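Local structure of beta-fructofuranosidase (2OXB) at residues A[26-31]-A[113-118]; A[398-402]-A[424-428]; A[167-171]-A[194-198]. The protein hydrolyses sucrose and 1-kestose and, less readily, neokestose and levan, as an insoluble invertase of the plant cell wall. The protein carries 1 engineered substitution. One frame throughout, in Å; residues are numbered along the deposited sequence.

Contact 1. Residues A[26-31]-A[113-118]; sequences YKGIYH and LSDPYL
Lys27 and Pro116 bring the two backbones closest, CA to CA 6.3 Å, where the type I' turn from Tyr26 to Ile29, linking strands 15-26 and 29-36, meets the irregular loop 113-118 that follows strand 103-110. A backbone bond from Tyr26 N to Ile29 O joins the two ends of the turn, and its two neighbouring polar side chains reach out to the start of the loop. Tyr26 has its CG opposite the backbone N (chi1 178°), which carries the ring out to the loop so that its OH donates to Leu113 O at 3.2 Å. That donor is tilted modestly from the carbonyl plane, and the carbonyl lies near the edge of the phenol. Lys27 runs fully extended alongside, its CG over the centre of the Tyr26 ring, and its NZ donates to Ser114 O at 2.7 Å. Here the ammonium sits above the carbonyl plane, off the lone pairs, with a C=O...N angle of 98°. Behind these polar ends the contact turns apolar. Leu118 crosses the Tyr26 side chain at about a right angle, CD1 lying 3.6 Å from Tyr26 CD2, and the same methyl is 3.6 Å from His31 NE2. Ile29 lies beside Pro116, with CD1 3.6 Å from Pro116 CB, and this methyl also reaches the edge of the Tyr117 ring. His31 meets the ring of His50 as well, while Asp115 makes a salt bridge to Arg119. In the five-bladed propeller of family 32 the contact thus joins the first blade sheet to the next: two successive loop carbonyls are gripped by one phenol and one ammonium at the surface, and Leu118 and His31 make the buried, better shielded part behind them.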
# COMPACT_ATOMS: atom_id res chain seq x y z
N TYR A 26 -7.54 -10.04 -17.27
CA TYR A 26 -8.47 -10.43 -18.32
C TYR A 26 -7.67 -11.14 -19.41
O TYR A 26 -6.71 -10.58 -19.95
CB TYR A 26 -9.15 -9.19 -18.91
CG TYR A 26 -10.10 -9.51 -20.03
CD1 TYR A 26 -11.15 -10.38 -19.84
CD2 TYR A 26 -9.94 -8.94 -21.29
CE1 TYR A 26 -12.04 -10.69 -20.86
CE2 TYR A 26 -10.82 -9.25 -22.33
CZ TYR A 26 -11.87 -10.13 -22.09
OH TYR A 26 -12.77 -10.45 -23.08
N LYS A 27 -8.06 -12.36 -19.73
CA LYS A 27 -7.34 -13.14 -20.73
C LYS A 27 -5.86 -13.19 -20.32
O LYS A 27 -4.97 -12.81 -21.09
CB LYS A 27 -7.50 -12.51 -22.13
CG LYS A 27 -8.92 -12.64 -22.72
CD LYS A 27 -9.02 -12.06 -24.14
CE LYS A 27 -10.46 -12.09 -24.67
NZ LYS A 27 -10.53 -11.52 -26.05
N GLY A 28 -5.60 -13.64 -19.10
CA GLY A 28 -4.24 -13.75 -18.60
C GLY A 28 -3.43 -12.47 -18.58
O GLY A 28 -2.29 -12.46 -18.10
N ILE A 29 -3.99 -11.39 -19.09
CA ILE A 29 -3.28 -10.11 -19.12
C ILE A 29 -3.76 -9.15 -18.03
O ILE A 29 -4.93 -8.79 -17.97
CB ILE A 29 -3.41 -9.45 -20.51
CG1 ILE A 29 -2.69 -10.30 -21.56
CG2 ILE A 29 -2.86 -8.03 -20.47
CD1 ILE A 29 -2.93 -9.88 -22.99
N TYR A 30 -2.84 -8.75 -17.16
CA TYR A 30 -3.16 -7.83 -16.09
C TYR A 30 -3.31 -6.43 -16.66
O TYR A 30 -2.86 -6.13 -17.77
CB TYR A 30 -2.05 -7.85 -15.02
CG TYR A 30 -1.85 -9.22 -14.38
CD1 TYR A 30 -2.81 -9.74 -13.51
CD2 TYR A 30 -0.75 -10.01 -14.71
CE1 TYR A 30 -2.68 -11.02 -12.98
CE2 TYR A 30 -0.60 -11.29 -14.19
CZ TYR A 30 -1.57 -11.80 -13.33
OH TYR A 30 -1.47 -13.09 -12.84
N HIS A 31 -3.97 -5.57 -15.89
CA HIS A 31 -4.19 -4.20 -16.31
C HIS A 31 -3.97 -3.25 -15.13
O HIS A 31 -4.20 -3.61 -13.97
CB HIS A 31 -5.62 -4.04 -16.85
CG HIS A 31 -5.85 -4.71 -18.18
ND1 HIS A 31 -5.25 -4.28 -19.34
CD2 HIS A 31 -6.66 -5.74 -18.53
CE1 HIS A 31 -5.68 -5.01 -20.36
NE2 HIS A 31 -6.54 -5.90 -19.89
N LEU A 113 -14.17 -6.15 -27.74
CA LEU A 113 -14.33 -7.19 -26.72
C LEU A 113 -13.38 -8.38 -26.84
O LEU A 113 -13.30 -9.22 -25.94
CB LEU A 113 -15.79 -7.68 -26.71
CG LEU A 113 -16.52 -7.97 -28.02
CD1 LEU A 113 -16.82 -6.67 -28.75
CD2 LEU A 113 -15.70 -8.91 -28.90
N SER A 114 -12.68 -8.47 -27.97
CA SER A 114 -11.75 -9.56 -28.18
C SER A 114 -10.30 -9.08 -28.01
O SER A 114 -9.38 -9.89 -27.90
CB SER A 114 -11.97 -10.17 -29.57
OG SER A 114 -13.28 -10.69 -29.70
N ASP A 115 -10.10 -7.76 -27.99
CA ASP A 115 -8.76 -7.18 -27.81
C ASP A 115 -8.26 -7.51 -26.41
O ASP A 115 -8.92 -7.18 -25.42
CB ASP A 115 -8.79 -5.65 -28.01
CG ASP A 115 -7.43 -4.98 -27.74
OD1 ASP A 115 -6.40 -5.46 -28.26
OD2 ASP A 115 -7.38 -3.96 -27.02
N PRO A 116 -7.10 -8.18 -26.32
CA PRO A 116 -6.51 -8.56 -25.04
C PRO A 116 -5.87 -7.38 -24.31
O PRO A 116 -5.35 -7.52 -23.21
CB PRO A 116 -5.49 -9.61 -25.44
CG PRO A 116 -5.00 -9.07 -26.76
CD PRO A 116 -6.29 -8.68 -27.44
N TYR A 117 -5.91 -6.21 -24.94
CA TYR A 117 -5.32 -5.02 -24.34
C TYR A 117 -6.34 -4.05 -23.77
O TYR A 117 -6.02 -3.27 -22.87
CB TYR A 117 -4.43 -4.30 -25.37
CG TYR A 117 -3.20 -5.08 -25.78
CD1 TYR A 117 -2.27 -4.54 -26.67
CD2 TYR A 117 -2.95 -6.37 -25.29
CE1 TYR A 117 -1.14 -5.24 -27.06
CE2 TYR A 117 -1.82 -7.08 -25.67
CZ TYR A 117 -0.92 -6.52 -26.55
OH TYR A 117 0.20 -7.23 -26.93
N LEU A 118 -7.58 -4.11 -24.27
CA LEU A 118 -8.66 -3.24 -23.79
C LEU A 118 -8.23 -1.77 -23.71
O LEU A 118 -8.49 -1.09 -22.71
CB LEU A 118 -9.14 -3.70 -22.40
CG LEU A 118 -9.72 -5.10 -22.20
CD1 LEU A 118 -10.01 -5.35 -20.73
CD2 LEU A 118 -10.99 -5.25 -23.01

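Contact 2. Residues A[398-402]-A[424-428]; sequences MNVSV and SVYFR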
# COMPACT_ATOMS: atom_id res chain seq x y z
N MET A 398 13.00 8.56 20.09
CA MET A 398 14.26 7.86 20.31
C MET A 398 14.90 7.59 18.96
O MET A 398 14.59 6.61 18.29
CB MET A 398 14.04 6.54 21.06
CG MET A 398 13.79 6.72 22.55
SD MET A 398 13.50 5.18 23.40
CE MET A 398 14.87 5.12 24.53
N ASN A 399 15.78 8.51 18.54
CA ASN A 399 16.45 8.34 17.27
C ASN A 399 17.34 7.10 17.31
O ASN A 399 17.27 6.29 18.24
CB ASN A 399 17.27 9.60 16.89
CG ASN A 399 18.05 10.18 18.06
OD1 ASN A 399 17.48 10.55 19.09
ND2 ASN A 399 19.36 10.29 17.89
N VAL A 400 18.17 6.96 16.28
CA VAL A 400 19.08 5.83 16.11
C VAL A 400 20.19 5.73 17.17
O VAL A 400 20.44 4.65 17.72
CB VAL A 400 19.70 5.90 14.70
CG1 VAL A 400 20.48 4.62 14.38
CG2 VAL A 400 18.60 6.15 13.67
N SER A 401 20.84 6.85 17.47
CA SER A 401 21.93 6.91 18.44
C SER A 401 21.55 6.74 19.90
O SER A 401 22.40 6.86 20.78
CB SER A 401 22.71 8.21 18.29
OG SER A 401 23.53 8.18 17.13
N VAL A 402 20.27 6.47 20.18
CA VAL A 402 19.82 6.26 21.55
C VAL A 402 19.76 4.77 21.80
O VAL A 402 18.92 4.07 21.23
CB VAL A 402 18.43 6.88 21.82
CG1 VAL A 402 17.99 6.56 23.25
CG2 VAL A 402 18.47 8.39 21.61
N SER A 424 17.91 4.19 8.17
CA SER A 424 18.06 3.10 9.10
C SER A 424 16.80 2.45 9.65
O SER A 424 16.22 2.92 10.62
CB SER A 424 18.92 3.58 10.27
OG SER A 424 18.52 4.90 10.64
N VAL A 425 16.40 1.36 9.02
CA VAL A 425 15.24 0.61 9.47
C VAL A 425 15.81 -0.42 10.44
O VAL A 425 16.80 -1.09 10.13
CB VAL A 425 14.56 -0.09 8.31
CG1 VAL A 425 13.46 -1.00 8.82
CG2 VAL A 425 14.01 0.94 7.34
N TYR A 426 15.21 -0.54 11.61
CA TYR A 426 15.72 -1.48 12.59
C TYR A 426 14.65 -1.94 13.56
O TYR A 426 13.47 -1.60 13.41
CB TYR A 426 16.87 -0.82 13.35
CG TYR A 426 16.48 0.49 13.98
CD1 TYR A 426 15.65 0.53 15.10
CD2 TYR A 426 16.92 1.70 13.45
CE1 TYR A 426 15.28 1.73 15.68
CE2 TYR A 426 16.55 2.92 14.03
CZ TYR A 426 15.72 2.92 15.14
OH TYR A 426 15.34 4.11 15.72
N PHE A 427 15.09 -2.70 14.55
CA PHE A 427 14.23 -3.26 15.59
C PHE A 427 14.68 -2.84 16.98
O PHE A 427 15.84 -2.47 17.18
CB PHE A 427 14.26 -4.79 15.55
CG PHE A 427 13.55 -5.38 14.39
CD1 PHE A 427 12.17 -5.25 14.26
CD2 PHE A 427 14.25 -6.11 13.42
CE1 PHE A 427 11.49 -5.83 13.20
CE2 PHE A 427 13.58 -6.69 12.35
CZ PHE A 427 12.19 -6.55 12.24
N ARG A 428 13.75 -2.92 17.93
CA ARG A 428 13.98 -2.63 19.35
C ARG A 428 13.03 -3.54 20.13
O ARG A 428 11.82 -3.49 19.93
CB ARG A 428 13.65 -1.18 19.67
CG ARG A 428 14.71 -0.20 19.32
CD ARG A 428 14.04 1.13 19.08
NE ARG A 428 14.97 2.23 18.99
CZ ARG A 428 15.37 2.94 20.03
NH1 ARG A 428 14.92 2.65 21.23
NH2 ARG A 428 16.21 3.94 19.85
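Arg428 reaches from strand 423-431 to the type I turn Asn399-Val402, which follows helix 391-397. Its CB leaves the strand heading for the turn, and with CG opposite the carbonyl carbon (chi1 -81°) the chain stays extended as far as NE, the side chain touching Leu442 and Pro408 of the flanking strands. At the end the guanidinium is turned across the chain (chi4 -90°). CZ comes within 4.0 Å of Met398 CB. NH1 lies 3.6 Å from Met398 SD, the bent thioether crossing the arginine at a slant. NH2 goes furthest into the turn: it donates a weak, strongly bent bond to Asn399 O, 3.0 Å long with an angle of 125° at the hydrogen, the carbonyl lying near the guanidinium plane at its edge. Val402 O is also 3.0 Å from NH2. Two and four residues earlier on the same face of the strand come Tyr426 and Ser424: Val400 CG2 meets the edge of the Tyr426 ring, 3.8 Å from CE2, and rests against Ser424 OG; Phe514 touches all three of these side chains. A leucine in place of Arg428 would probably leave Asn399 O without this donor and the turn with no cation among its carbonyls. Val425 and Phe427 point to the other sheet of the C-terminal beta-sandwich, so this contact lies on the outer face, where the Cys395-Cys444 disulfide also ties helix 391-397 to strand 439-446. A positive charge thus probably sits among backbone carbonyls, held more by general electrostatic attraction than by a straight hydrogen bond, beside a small patch where Val400 meets Tyr426.

Contact 3. Residues A[167-171]-A[194-198]; sequences RRGLA and GSGMW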
# COMPACT_ATOMS: atom_id res chain seq x y z
N ARG A 167 -18.27 15.69 9.08
CA ARG A 167 -17.20 14.97 9.75
C ARG A 167 -17.48 13.48 9.95
O ARG A 167 -16.60 12.72 10.36
CB ARG A 167 -16.84 15.63 11.08
CG ARG A 167 -15.96 16.85 10.87
CD ARG A 167 -15.98 17.83 12.00
NE ARG A 167 -15.30 19.07 11.62
CZ ARG A 167 -15.74 19.92 10.69
NH1 ARG A 167 -16.87 19.68 10.03
NH2 ARG A 167 -15.05 21.01 10.41
N ARG A 168 -18.70 13.07 9.62
CA ARG A 168 -19.07 11.67 9.78
C ARG A 168 -18.69 10.85 8.54
O ARG A 168 -19.44 10.78 7.56
CB ARG A 168 -20.59 11.54 10.03
CG ARG A 168 -21.06 10.15 10.53
CD ARG A 168 -22.54 9.92 10.19
NE ARG A 168 -23.24 8.91 11.00
CZ ARG A 168 -23.46 9.01 12.31
NH1 ARG A 168 -23.03 10.07 12.99
NH2 ARG A 168 -24.13 8.08 12.94
N GLY A 169 -17.51 10.22 8.59
CA GLY A 169 -17.05 9.40 7.47
C GLY A 169 -17.88 8.13 7.27
O GLY A 169 -18.29 7.47 8.23
N LEU A 170 -18.14 7.79 6.02
CA LEU A 170 -18.93 6.60 5.75
C LEU A 170 -18.70 6.06 4.34
O LEU A 170 -17.84 6.56 3.61
CB LEU A 170 -20.42 6.89 6.00
CG LEU A 170 -20.95 8.29 5.66
CD1 LEU A 170 -20.60 8.64 4.23
CD2 LEU A 170 -22.47 8.33 5.83
N ALA A 171 -19.46 5.02 3.99
CA ALA A 171 -19.39 4.37 2.69
C ALA A 171 -20.81 4.17 2.18
O ALA A 171 -21.48 3.24 2.58
CB ALA A 171 -18.70 3.01 2.82
N GLY A 194 -15.82 11.31 13.85
CA GLY A 194 -14.54 11.90 14.18
C GLY A 194 -13.73 12.01 12.90
O GLY A 194 -13.47 13.10 12.42
N SER A 195 -13.34 10.86 12.35
CA SER A 195 -12.56 10.82 11.11
C SER A 195 -13.29 11.56 10.00
O SER A 195 -14.50 11.40 9.82
CB SER A 195 -12.33 9.37 10.69
OG SER A 195 -13.57 8.73 10.44
N GLY A 196 -12.56 12.36 9.24
CA GLY A 196 -13.19 13.10 8.17
C GLY A 196 -13.73 12.20 7.08
O GLY A 196 -14.23 11.09 7.33
N MET A 197 -13.64 12.72 5.86
CA MET A 197 -14.07 12.04 4.65
C MET A 197 -13.46 10.64 4.55
O MET A 197 -12.39 10.38 5.09
CB MET A 197 -13.63 12.85 3.43
CG MET A 197 -13.83 12.18 2.09
SD MET A 197 -15.49 12.33 1.49
CE MET A 197 -15.39 11.50 -0.08
N TRP A 198 -14.17 9.75 3.87
CA TRP A 198 -13.69 8.40 3.65
C TRP A 198 -13.37 8.28 2.18
O TRP A 198 -14.26 8.44 1.34
CB TRP A 198 -14.76 7.38 3.99
CG TRP A 198 -14.75 6.92 5.40
CD1 TRP A 198 -14.29 7.60 6.49
CD2 TRP A 198 -15.33 5.71 5.89
NE1 TRP A 198 -14.57 6.89 7.64
CE2 TRP A 198 -15.20 5.72 7.30
CE3 TRP A 198 -15.96 4.62 5.28
CZ2 TRP A 198 -15.68 4.69 8.10
CZ3 TRP A 198 -16.44 3.59 6.08
CH2 TRP A 198 -16.29 3.63 7.48
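Gly169 and Trp198 make this a buried aromatic-on-backbone packing contact, set where strand 168-176 of one propeller blade passes the loop that leads from strand 182-192 into the next blade. The two segments run about 40° apart, end to end, and come within 4.7 Å at the CA atoms of Arg167 and Gly196. The indole lies flat against the strand. Gly169 CA sits over its five-membered ring as a CH-pi contact, 3.7 Å from the centroid and 26° off the normal, and Leu170 N covers the same face nearer the rim. Further along the strand, Ala171 CB is 4.0 Å from Trp198 CZ3. A side chain at Gly169 would point straight into this face, its CB colliding with Trp198 CD1 and Gly196 O, so the bare CA is what lets the ring come so near. A weak bond from Trp198 NE1 to Ser195 OG, 3.5 Å long and fairly straight, may help set the ring's rotation, with the hydroxyl in the indole plane at its edge; Ser195 OG bonds weakly to Asp263 too. Met197 N makes a weak bond to Asp235, a substrate-binding residue. Around the contact, strand 168-176 is paired with 157-165 and 182-192, Trp198 bonds through its backbone to Ser163, and the indole also packs on Leu230, Ile232 and Leu234 of strand 226-234, the next blade's sheet.

Contacts 1 and 3 both belong to the N-terminal catalytic propeller, at junctions between successive blades, with centres about 36 Å apart; contact 2 is in the C-terminal sandwich, its centre about 46 Å from that of contact 1 and about 35 Å from that of contact 3. None touches another: the nearest atoms of any pair, those of contacts 1 and 3, are about 22 Å apart. Contact 3 alone borders the substrate site, Gly196 lying about 3 Å from the side chain of Asp235 and the side chain of Trp198, the residue just before the engineered Gln199, about 9 Å from the bound fructose. Contact 1 is peripheral, the side chain of Ser114 about 4 Å from a bound N-acetylglucosamine (NAG).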